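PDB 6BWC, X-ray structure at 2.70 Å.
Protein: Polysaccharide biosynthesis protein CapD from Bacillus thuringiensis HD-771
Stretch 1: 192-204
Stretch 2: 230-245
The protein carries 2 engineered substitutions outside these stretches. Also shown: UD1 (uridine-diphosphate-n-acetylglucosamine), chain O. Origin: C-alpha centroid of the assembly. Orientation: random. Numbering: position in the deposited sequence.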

ATOM      1  N   LYS C 192      22.295 -34.488 -26.598  1.00 42.47           N
ATOM      2  CA  LYS C 192      20.954 -34.563 -27.170  1.00 43.72           C
ATOM      3  C   LYS C 192      20.277 -33.219 -26.996  1.00 42.25           C
ATOM      4  O   LYS C 192      20.358 -32.639 -25.918  1.00 44.25           O
ATOM      5  N   ILE C 193      19.624 -32.705 -28.034  1.00 39.04           N
ATOM      6  CA  ILE C 193      18.869 -31.446 -27.883  1.00 36.02           C
ATOM      7  C   ILE C 193      17.381 -31.721 -27.640  1.00 33.51           C
ATOM      8  O   ILE C 193      16.868 -32.809 -27.936  1.00 31.66           O
ATOM      9  N   THR C 194      16.715 -30.708 -27.092  1.00 32.12           N
ATOM     10  CA  THR C 194      15.272 -30.700 -26.871  1.00 30.80           C
ATOM     11  C   THR C 194      14.598 -29.798 -27.903  1.00 30.33           C
ATOM     12  O   THR C 194      14.769 -28.579 -27.894  1.00 29.36           O
ATOM     13  N   VAL C 195      13.786 -30.405 -28.756  1.00 30.69           N
ATOM     14  CA  VAL C 195      13.181 -29.719 -29.884  1.00 29.65           C
ATOM     15  C   VAL C 195      11.686 -29.562 -29.611  1.00 28.93           C
ATOM     16  O   VAL C 195      10.993 -30.535 -29.348  1.00 29.04           O
ATOM     17  N   THR C 196      11.202 -28.328 -29.634  1.00 28.14           N
ATOM     18  CA  THR C 196       9.777 -28.050 -29.447  1.00 27.32           C
ATOM     19  C   THR C 196       9.030 -28.537 -30.698  1.00 27.61           C
ATOM     20  O   THR C 196       8.271 -29.501 -30.638  1.00 30.75           O
ATOM     21  N   ASP C 197       9.285 -27.908 -31.838  1.00 25.51           N
ATOM     22  CA  ASP C 197       8.533 -28.190 -33.051  1.00 23.83           C
ATOM     23  C   ASP C 197       9.312 -27.570 -34.209  1.00 23.76           C
ATOM     24  O   ASP C 197       9.353 -26.349 -34.346  1.00 24.17           O
ATOM     25  N   LEU C 198       9.933 -28.408 -35.035  1.00 23.17           N
ATOM     26  CA  LEU C 198      10.932 -27.940 -36.010  1.00 23.28           C
ATOM     27  C   LEU C 198      10.362 -27.004 -37.063  1.00 23.41           C
ATOM     28  O   LEU C 198      11.054 -26.122 -37.575  1.00 23.33           O
ATOM     29  N   SER C 199       9.081 -27.177 -37.345  1.00 24.14           N
ATOM     30  CA  SER C 199       8.343 -26.313 -38.272  1.00 24.37           C
ATOM     31  C   SER C 199       8.223 -24.833 -37.896  1.00 24.61           C
ATOM     32  O   SER C 199       7.787 -24.037 -38.723  1.00 25.34           O
ATOM     33  N   MET C 200       8.528 -24.476 -36.650  1.00 25.69           N
ATOM     34  CA  MET C 200       8.444 -23.083 -36.198  1.00 25.95           C
ATOM     35  C   MET C 200       9.491 -22.218 -36.919  1.00 26.30           C
ATOM     36  O   MET C 200      10.619 -22.664 -37.191  1.00 28.52           O
ATOM     37  N   SER C 201       9.104 -20.990 -37.223  1.00 25.18           N
ATOM     38  CA  SER C 201       9.957 -20.037 -37.896  1.00 25.29           C
ATOM     39  C   SER C 201      10.023 -18.832 -36.970  1.00 25.17           C
ATOM     40  O   SER C 201       9.135 -18.675 -36.135  1.00 26.46           O
ATOM     41  N   ARG C 202      11.056 -17.996 -37.093  1.00 24.28           N
ATOM     42  CA  ARG C 202      11.240 -16.851 -36.192  1.00 24.20           C
ATOM     43  C   ARG C 202      12.017 -15.717 -36.856  1.00 23.22           C
ATOM     44  O   ARG C 202      13.024 -15.976 -37.528  1.00 24.03           O
ATOM     45  N   PHE C 203      11.581 -14.470 -36.654  1.00 21.75           N
ATOM     46  CA  PHE C 203      12.427 -13.296 -36.977  1.00 20.67           C
ATOM     47  C   PHE C 203      13.565 -13.221 -35.967  1.00 19.64           C
ATOM     48  O   PHE C 203      13.302 -13.255 -34.772  1.00 20.67           O
ATOM     49  N   MET C 204      14.806 -13.115 -36.427  1.00 18.71           N
ATOM     50  CA  MET C 204      15.975 -13.070 -35.537  1.00 18.67           C
ATOM     51  C   MET C 204      16.960 -11.936 -35.905  1.00 18.99           C
ATOM     52  O   MET C 204      17.262 -11.723 -37.088  1.00 19.51           O
ATOM     53  N   LYS C 230      14.066  -4.452 -40.143  1.00 22.18           N
ATOM     54  CA  LYS C 230      13.829  -5.483 -41.164  1.00 21.86           C
ATOM     55  C   LYS C 230      14.747  -6.612 -40.750  1.00 22.17           C
ATOM     56  O   LYS C 230      15.957  -6.431 -40.702  1.00 23.22           O
ATOM     57  N   MET C 231      14.182  -7.761 -40.409  1.00 22.13           N
ATOM     58  CA  MET C 231      14.982  -8.853 -39.898  1.00 21.85           C
ATOM     59  C   MET C 231      14.787 -10.103 -40.730  1.00 20.88           C
ATOM     60  O   MET C 231      13.737 -10.326 -41.315  1.00 21.31           O
ATOM     61  N   PRO C 232      15.819 -10.928 -40.793  1.00 20.10           N
ATOM     62  CA  PRO C 232      15.740 -12.169 -41.525  1.00 19.53           C
ATOM     63  C   PRO C 232      15.009 -13.266 -40.754  1.00 19.13           C
ATOM     64  O   PRO C 232      15.167 -13.394 -39.532  1.00 17.97           O
ATOM     65  N   VAL C 233      14.242 -14.070 -41.495  1.00 19.13           N
ATOM     66  CA  VAL C 233      13.518 -15.230 -40.951  1.00 18.05           C
ATOM     67  C   VAL C 233      14.453 -16.404 -40.784  1.00 17.87           C
ATOM     68  O   VAL C 233      15.351 -16.613 -41.593  1.00 16.64           O
ATOM     69  N   ILE C 234      14.244 -17.157 -39.707  1.00 18.52           N
ATOM     70  CA  ILE C 234      15.008 -18.358 -39.474  1.00 19.22           C
ATOM     71  C   ILE C 234      14.085 -19.516 -39.188  1.00 21.46           C
ATOM     72  O   ILE C 234      13.133 -19.391 -38.417  1.00 20.97           O
ATOM     73  N   SER C 235      14.378 -20.628 -39.870  1.00 24.16           N
ATOM     74  CA  SER C 235      13.729 -21.896 -39.625  1.00 25.75           C
ATOM     75  C   SER C 235      14.420 -22.533 -38.436  1.00 26.32           C
ATOM     76  O   SER C 235      15.638 -22.423 -38.272  1.00 25.92           O
ATOM     77  N   LEU C 236      13.631 -23.192 -37.602  1.00 27.39           N
ATOM     78  CA  LEU C 236      14.167 -23.883 -36.443  1.00 27.57           C
ATOM     79  C   LEU C 236      14.726 -25.224 -36.870  1.00 27.61           C
ATOM     80  O   LEU C 236      15.556 -25.792 -36.163  1.00 27.65           O
ATOM     81  N   ASN C 237      14.253 -25.734 -38.015  1.00 28.21           N
ATOM     82  CA  ASN C 237      14.765 -26.981 -38.604  1.00 27.85           C
ATOM     83  C   ASN C 237      16.239 -26.771 -38.940  1.00 25.90           C
ATOM     84  O   ASN C 237      17.104 -27.494 -38.455  1.00 23.28           O
ATOM     85  N   ASP C 238      16.508 -25.735 -39.732  1.00 26.36           N
ATOM     86  CA  ASP C 238      17.877 -25.363 -40.115  1.00 26.26           C
ATOM     87  C   ASP C 238      18.683 -25.132 -38.838  1.00 26.63           C
ATOM     88  O   ASP C 238      19.807 -25.651 -38.705  1.00 26.77           O
ATOM     89  N   LEU C 239      18.098 -24.398 -37.885  1.00 26.78           N
ATOM     90  CA  LEU C 239      18.805 -24.049 -36.649  1.00 28.17           C
ATOM     91  C   LEU C 239      19.276 -25.259 -35.841  1.00 27.71           C
ATOM     92  O   LEU C 239      20.432 -25.296 -35.382  1.00 26.98           O
ATOM     93  N   SER C 240      18.383 -26.228 -35.653  1.00 26.51           N
ATOM     94  CA  SER C 240      18.713 -27.395 -34.855  1.00 26.30           C
ATOM     95  C   SER C 240      19.821 -28.167 -35.551  1.00 26.79           C
ATOM     96  O   SER C 240      20.811 -28.518 -34.910  1.00 27.45           O
ATOM     97  N   GLU C 241      19.675 -28.379 -36.862  1.00 27.61           N
ATOM     98  CA  GLU C 241      20.725 -29.009 -37.700  1.00 27.87           C
ATOM     99  C   GLU C 241      22.110 -28.283 -37.612  1.00 27.17           C
ATOM    100  O   GLU C 241      23.113 -28.885 -37.154  1.00 25.25           O
ATOM    101  N   VAL C 242      22.143 -27.002 -38.009  1.00 26.46           N
ATOM    102  CA  VAL C 242      23.375 -26.194 -37.968  1.00 27.13           C
ATOM    103  C   VAL C 242      24.049 -26.297 -36.601  1.00 28.21           C
ATOM    104  O   VAL C 242      25.262 -26.491 -36.526  1.00 29.82           O
ATOM    105  N   MET C 243      23.260 -26.185 -35.531  1.00 28.31           N
ATOM    106  CA  MET C 243      23.800 -26.133 -34.168  1.00 27.31           C
ATOM    107  C   MET C 243      24.543 -27.420 -33.791  1.00 28.95           C
ATOM    108  O   MET C 243      25.623 -27.355 -33.202  1.00 28.90           O
ATOM    109  N   ILE C 244      23.972 -28.574 -34.156  1.00 30.89           N
ATOM    110  CA  ILE C 244      24.568 -29.885 -33.866  1.00 32.27           C
ATOM    111  C   ILE C 244      25.838 -30.090 -34.666  1.00 33.46           C
ATOM    112  O   ILE C 244      26.840 -30.553 -34.133  1.00 33.68           O
ATOM    113  N   GLU C 245      25.788 -29.764 -35.949  1.00 34.58           N
ATOM    114  CA  GLU C 245      26.991 -29.808 -36.781  1.00 36.49           C
ATOM    115  C   GLU C 245      28.155 -29.069 -36.133  1.00 36.07           C
ATOM    116  O   GLU C 245      29.173 -29.689 -35.820  1.00 37.07           O
TER

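Stretch 1 meets stretch 2 first through its opening strand, which runs nearly antiparallel to the helix beginning at Leu 236. Lys 192 points away from that helix, whereas Ile 193 (chi1 p, chi2 t) points toward it and places CD1 3.7 Å from Ser 240 CB and 3.8 Å from Ile 244 CD1, the latter carried by an m, t side chain. Thr 194 lies out of reach of the helix and uses its backbone for the ligand: its O accepts from N3 of UD1 at 2.7 Å. Val 195 points sideways, and its CG2 lies 4.2 Å from Ser 240 CB.

Thr 196 serves both partners. Its N donates to UD1 O2 at 3.0 Å, and OG1, in the p rotamer, sits 2.5 Å from UD1 O2' and 3.8 Å from Leu 236 CD2. Asp 197 points away and opens a type I turn that closes at Met 200; its OD1 receives a weak hydrogen bond from Ser 199 N at 3.2 Å. Within this turn Leu 198 (m, t) lies along the first turn of the helix, with CB 4.0 Å from Asn 237 CG and CD2 3.3 Å from Ser 240 OG. Ser 235 caps that helix, its OG accepting from Asp 238 N at 3.2 Å and, weakly, from Asn 237 N at 2.9 Å.

Met 200 (m, t) starts sideways and its end leads away, so that SD reaches UD1 O2' at 3.2 Å while remaining 4.2 Å from Leu 236 CD2. Leu 236 (t, p) points toward stretch 1, and its N donates to Met 200 O at 3.1 Å.

From Ser 201 the chains pair as antiparallel strands. Ser 201 (p) and Phe 203 share a sheet face with Val 233 and Ser 235; Ser 201 CB approaches Val 233 CG1 at 4.3 Å. Arg 202 (m, m, t) occupies the other face with Ile 234, where reciprocal backbone bonds, Arg 202 N to Ile 234 O and Ile 234 N to Arg 202 O, both 2.8 Å, fix the register. Its side chain leads away to the ligand: NE donates to UD1 O2B at 2.8 Å, and UD1 O3B lies over one guanidinium face.

Phe 203 (m) receives Val 233 CG2 over its ring face, 4.2 Å from the centroid, in a CH-pi contact, while its CB packs 3.6 Å from Met 231 CE. Met 204 (m, t, p) ends the stretch, its CB 3.8 Å from Ile 234 CD1 and its N bonded to Pro 232 O at 3.1 Å.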

ATOM      1  CB  LYS C 192      20.108 -35.658 -26.504  1.00 48.07           C
ATOM      2  CG  LYS C 192      19.994 -35.614 -24.974  1.00 52.69           C
ATOM      3  CD  LYS C 192      18.649 -36.157 -24.481  1.00 58.12           C
ATOM      4  CE  LYS C 192      18.507 -37.668 -24.692  1.00 60.60           C
ATOM      5  NZ  LYS C 192      17.083 -38.109 -24.603  1.00 60.84           N
ATOM      6  CB  ILE C 193      19.065 -30.435 -29.059  1.00 36.02           C
ATOM      7  CG1 ILE C 193      18.824 -31.088 -30.433  1.00 34.95           C
ATOM      8  CG2 ILE C 193      20.455 -29.804 -28.999  1.00 36.06           C
ATOM      9  CD1 ILE C 193      18.553 -30.087 -31.532  1.00 34.50           C
ATOM     10  CB  THR C 194      14.945 -30.193 -25.463  1.00 31.72           C
ATOM     11  OG1 THR C 194      15.238 -31.223 -24.513  1.00 30.77           O
ATOM     12  CG2 THR C 194      13.483 -29.824 -25.332  1.00 33.19           C
ATOM     13  CB  VAL C 195      13.523 -30.499 -31.168  1.00 30.03           C
ATOM     14  CG1 VAL C 195      12.352 -30.593 -32.137  1.00 30.61           C
ATOM     15  CG2 VAL C 195      14.766 -29.885 -31.819  1.00 29.93           C
ATOM     16  CB  THR C 196       9.499 -26.537 -29.189  1.00 27.09           C
ATOM     17  OG1 THR C 196      10.152 -25.727 -30.193  1.00 26.42           O
ATOM     18  CG2 THR C 196       9.969 -26.102 -27.759  1.00 26.24           C
ATOM     19  CB  ASP C 197       7.137 -27.586 -32.891  1.00 22.70           C
ATOM     20  CG  ASP C 197       6.268 -27.750 -34.107  1.00 22.52           C
ATOM     21  OD1 ASP C 197       6.784 -27.777 -35.246  1.00 21.09           O
ATOM     22  OD2 ASP C 197       5.033 -27.813 -33.904  1.00 22.66           O
ATOM     23  CB  LEU C 198      11.632 -29.130 -36.681  1.00 23.63           C
ATOM     24  CG  LEU C 198      12.456 -29.984 -35.716  1.00 23.54           C
ATOM     25  CD1 LEU C 198      12.862 -31.323 -36.322  1.00 23.35           C
ATOM     26  CD2 LEU C 198      13.668 -29.201 -35.225  1.00 23.46           C
ATOM     27  CB  SER C 199       6.927 -26.874 -38.475  1.00 24.22           C
ATOM     28  OG  SER C 199       5.962 -25.886 -38.193  1.00 24.74           O
ATOM     29  CB  MET C 200       8.662 -22.983 -34.676  1.00 25.76           C
ATOM     30  CG  MET C 200       7.595 -23.623 -33.805  1.00 25.04           C
ATOM     31  SD  MET C 200       8.295 -24.034 -32.195  1.00 24.58           S
ATOM     32  CE  MET C 200       7.151 -23.147 -31.155  1.00 25.31           C
ATOM     33  CB  SER C 201       9.359 -19.685 -39.269  1.00 25.63           C
ATOM     34  OG  SER C 201       8.085 -19.038 -39.165  1.00 25.76           O
ATOM     35  CB  ARG C 202      12.025 -17.293 -34.942  1.00 25.81           C
ATOM     36  CG  ARG C 202      11.295 -18.150 -33.894  1.00 26.48           C
ATOM     37  CD  ARG C 202      10.405 -17.312 -32.986  1.00 27.14           C
ATOM     38  NE  ARG C 202       9.783 -18.112 -31.924  1.00 28.51           N
ATOM     39  CZ  ARG C 202       8.640 -18.794 -32.029  1.00 28.08           C
ATOM     40  NH1 ARG C 202       7.940 -18.810 -33.158  1.00 28.40           N
ATOM     41  NH2 ARG C 202       8.192 -19.482 -30.989  1.00 28.70           N
ATOM     42  CB  PHE C 203      11.636 -11.993 -36.893  1.00 20.40           C
ATOM     43  CG  PHE C 203      10.778 -11.712 -38.089  1.00 20.76           C
ATOM     44  CD1 PHE C 203       9.400 -11.881 -38.041  1.00 20.14           C
ATOM     45  CD2 PHE C 203      11.348 -11.245 -39.267  1.00 20.70           C
ATOM     46  CE1 PHE C 203       8.612 -11.605 -39.149  1.00 19.81           C
ATOM     47  CE2 PHE C 203      10.563 -10.967 -40.377  1.00 19.81           C
ATOM     48  CZ  PHE C 203       9.198 -11.141 -40.314  1.00 19.84           C
ATOM     49  CB  MET C 204      16.706 -14.434 -35.507  1.00 18.48           C
ATOM     50  CG  MET C 204      15.791 -15.632 -35.218  1.00 18.73           C
ATOM     51  SD  MET C 204      16.460 -17.214 -34.626  1.00 18.10           S
ATOM     52  CE  MET C 204      17.460 -16.744 -33.245  1.00 19.22           C
ATOM     53  CB  LYS C 230      14.179  -5.034 -42.583  1.00 21.37           C
ATOM     54  CG  LYS C 230      13.692  -3.660 -43.007  1.00 21.09           C
ATOM     55  CD  LYS C 230      12.722  -3.675 -44.184  1.00 21.05           C
ATOM     56  CE  LYS C 230      12.964  -2.467 -45.073  1.00 21.28           C
ATOM     57  NZ  LYS C 230      11.749  -1.936 -45.722  1.00 21.47           N
ATOM     58  CB  MET C 231      14.630  -9.147 -38.443  1.00 22.79           C
ATOM     59  CG  MET C 231      14.879  -7.991 -37.468  1.00 22.91           C
ATOM     60  SD  MET C 231      13.560  -7.804 -36.241  1.00 23.05           S
ATOM     61  CE  MET C 231      13.745  -9.409 -35.528  1.00 23.42           C
ATOM     62  CB  PRO C 232      17.208 -12.540 -41.689  1.00 20.25           C
ATOM     63  CG  PRO C 232      17.849 -11.986 -40.457  1.00 19.94           C
ATOM     64  CD  PRO C 232      17.171 -10.681 -40.261  1.00 19.73           C
ATOM     65  CB  VAL C 233      12.323 -15.611 -41.840  1.00 17.60           C
ATOM     66  CG1 VAL C 233      11.868 -17.053 -41.646  1.00 17.44           C
ATOM     67  CG2 VAL C 233      11.185 -14.661 -41.550  1.00 17.96           C
ATOM     68  CB  ILE C 234      16.032 -18.145 -38.379  1.00 18.34           C
ATOM     69  CG1 ILE C 234      17.149 -17.286 -38.989  1.00 18.75           C
ATOM     70  CG2 ILE C 234      16.552 -19.478 -37.847  1.00 17.80           C
ATOM     71  CD1 ILE C 234      18.198 -16.820 -38.012  1.00 19.32           C
ATOM     72  CB  SER C 235      13.822 -22.809 -40.845  1.00 27.22           C
ATOM     73  OG  SER C 235      13.794 -24.181 -40.459  1.00 29.26           O
ATOM     74  CB  LEU C 236      13.079 -24.075 -35.380  1.00 28.26           C
ATOM     75  CG  LEU C 236      13.494 -24.751 -34.071  1.00 28.06           C
ATOM     76  CD1 LEU C 236      14.685 -24.035 -33.445  1.00 27.93           C
ATOM     77  CD2 LEU C 236      12.318 -24.784 -33.121  1.00 28.38           C
ATOM     78  CB  ASN C 237      13.946 -27.387 -39.866  1.00 29.18           C
ATOM     79  CG  ASN C 237      13.781 -28.917 -40.017  1.00 31.22           C
ATOM     80  OD1 ASN C 237      14.650 -29.723 -39.629  1.00 31.96           O
ATOM     81  ND2 ASN C 237      12.652 -29.320 -40.594  1.00 31.09           N
ATOM     82  CB  ASP C 238      17.935 -24.106 -41.028  1.00 26.01           C
ATOM     83  CG  ASP C 238      17.024 -24.203 -42.287  1.00 26.10           C
ATOM     84  OD1 ASP C 238      16.690 -23.125 -42.841  1.00 24.71           O
ATOM     85  OD2 ASP C 238      16.637 -25.330 -42.695  1.00 24.64           O
ATOM     86  CB  LEU C 239      17.951 -23.151 -35.751  1.00 30.10           C
ATOM     87  CG  LEU C 239      18.537 -22.781 -34.364  1.00 31.63           C
ATOM     88  CD1 LEU C 239      19.965 -22.241 -34.432  1.00 32.94           C
ATOM     89  CD2 LEU C 239      17.646 -21.756 -33.683  1.00 31.95           C
ATOM     90  CB  SER C 240      17.491 -28.268 -34.591  1.00 26.14           C
ATOM     91  OG  SER C 240      16.809 -28.554 -35.788  1.00 26.73           O
ATOM     92  CB  GLU C 241      20.242 -29.135 -39.168  1.00 28.67           C
ATOM     93  CG  GLU C 241      19.135 -30.176 -39.376  1.00 29.11           C
ATOM     94  CD  GLU C 241      18.669 -30.318 -40.820  1.00 29.71           C
ATOM     95  OE1 GLU C 241      19.263 -29.697 -41.726  1.00 31.71           O
ATOM     96  OE2 GLU C 241      17.704 -31.067 -41.054  1.00 28.51           O
ATOM     97  CB  VAL C 242      23.125 -24.700 -38.333  1.00 26.97           C
ATOM     98  CG1 VAL C 242      24.304 -23.816 -37.949  1.00 26.95           C
ATOM     99  CG2 VAL C 242      22.864 -24.545 -39.827  1.00 27.07           C
ATOM    100  CB  MET C 243      22.683 -25.820 -33.157  1.00 25.85           C
ATOM    101  CG  MET C 243      23.130 -25.015 -31.950  1.00 25.52           C
ATOM    102  SD  MET C 243      23.471 -23.285 -32.332  1.00 24.36           S
ATOM    103  CE  MET C 243      25.233 -23.262 -32.109  1.00 25.31           C
ATOM    104  CB  ILE C 244      23.590 -31.022 -34.179  1.00 34.14           C
ATOM    105  CG1 ILE C 244      22.440 -30.993 -33.176  1.00 36.25           C
ATOM    106  CG2 ILE C 244      24.277 -32.387 -34.132  1.00 35.10           C
ATOM    107  CD1 ILE C 244      21.222 -31.774 -33.631  1.00 37.96           C
ATOM    108  CB  GLU C 245      26.708 -29.236 -38.178  1.00 37.02           C
ATOM    109  CG  GLU C 245      25.997 -30.227 -39.092  1.00 37.31           C
ATOM    110  CD  GLU C 245      24.855 -29.627 -39.909  1.00 36.64           C
ATOM    111  OE1 GLU C 245      25.001 -28.510 -40.454  1.00 34.47           O
ATOM    112  OE2 GLU C 245      23.800 -30.300 -40.022  1.00 37.48           O
TER
HETATM  113  C1' UD1 O 401      12.469 -14.810 -27.581  1.00 12.53           C
HETATM  114  C2' UD1 O 401      12.352 -13.900 -26.370  1.00 12.80           C
HETATM  115  C3' UD1 O 401      10.979 -13.236 -26.294  1.00 12.91           C
HETATM  116  C4' UD1 O 401      10.576 -12.603 -27.623  1.00 12.57           C
HETATM  117  C5' UD1 O 401      10.936 -13.478 -28.839  1.00 12.55           C
HETATM  118  C6' UD1 O 401      10.839 -12.649 -30.127  1.00 12.45           C
HETATM  119  C7' UD1 O 401      13.818 -14.912 -24.669  1.00 13.80           C
HETATM  120  C8' UD1 O 401      13.886 -15.919 -23.539  1.00 14.08           C
HETATM  121  N2' UD1 O 401      12.598 -14.645 -25.148  1.00 13.01           N
HETATM  122  O1' UD1 O 401      11.451 -15.798 -27.539  1.00 13.55           O
HETATM  123  O3' UD1 O 401      10.999 -12.254 -25.239  1.00 13.17           O
HETATM  124  O4' UD1 O 401       9.186 -12.333 -27.647  1.00 12.23           O
HETATM  125  O5' UD1 O 401      12.257 -14.051 -28.736  1.00 12.14           O
HETATM  126  O6' UD1 O 401      10.313 -13.418 -31.212  1.00 12.54           O
HETATM  127  O7' UD1 O 401      14.852 -14.434 -25.133  1.00 14.37           O
HETATM  128  N1  UD1 O 401      13.008 -24.120 -28.486  1.00 20.15           N
HETATM  129  C2  UD1 O 401      13.364 -25.501 -28.557  1.00 19.84           C
HETATM  130  N3  UD1 O 401      13.791 -26.135 -27.453  1.00 19.85           N
HETATM  131  C4  UD1 O 401      13.894 -25.502 -26.268  1.00 19.12           C
HETATM  132  C5  UD1 O 401      13.578 -24.170 -26.160  1.00 19.04           C
HETATM  133  C6  UD1 O 401      13.151 -23.488 -27.289  1.00 19.69           C
HETATM  134  O2  UD1 O 401      13.271 -26.145 -29.618  1.00 19.54           O
HETATM  135  O4  UD1 O 401      14.297 -26.091 -25.253  1.00 18.47           O
HETATM  136  C1B UD1 O 401      12.511 -23.391 -29.672  1.00 19.04           C
HETATM  137  C2B UD1 O 401      11.256 -22.545 -29.446  1.00 19.02           C
HETATM  138  O2' UD1 O 401      10.060 -23.291 -29.628  1.00 19.34           O
HETATM  139  C3B UD1 O 401      11.407 -21.394 -30.421  1.00 18.75           C
HETATM  140  C4B UD1 O 401      12.911 -21.248 -30.515  1.00 18.45           C
HETATM  141  O4B UD1 O 401      13.497 -22.466 -30.057  1.00 18.82           O
HETATM  142  O3B UD1 O 401      10.910 -21.650 -31.739  1.00 18.94           O
HETATM  143  C5B UD1 O 401      13.458 -20.092 -29.692  1.00 17.70           C
HETATM  144  O5B UD1 O 401      13.236 -20.219 -28.279  1.00 16.47           O
HETATM  145  PA  UD1 O 401      13.893 -19.056 -27.387  1.00 16.16           P
HETATM  146  O1A UD1 O 401      13.907 -19.385 -25.914  1.00 16.47           O
HETATM  147  O2A UD1 O 401      15.212 -18.571 -27.997  1.00 16.67           O
HETATM  148  O3A UD1 O 401      13.053 -17.714 -27.706  1.00 15.22           O
HETATM  149  PB  UD1 O 401      11.513 -17.356 -28.055  1.00 14.70           P
HETATM  150  O1B UD1 O 401      10.587 -18.102 -27.118  1.00 14.67           O
HETATM  151  O2B UD1 O 401      11.168 -17.395 -29.539  1.00 14.28           O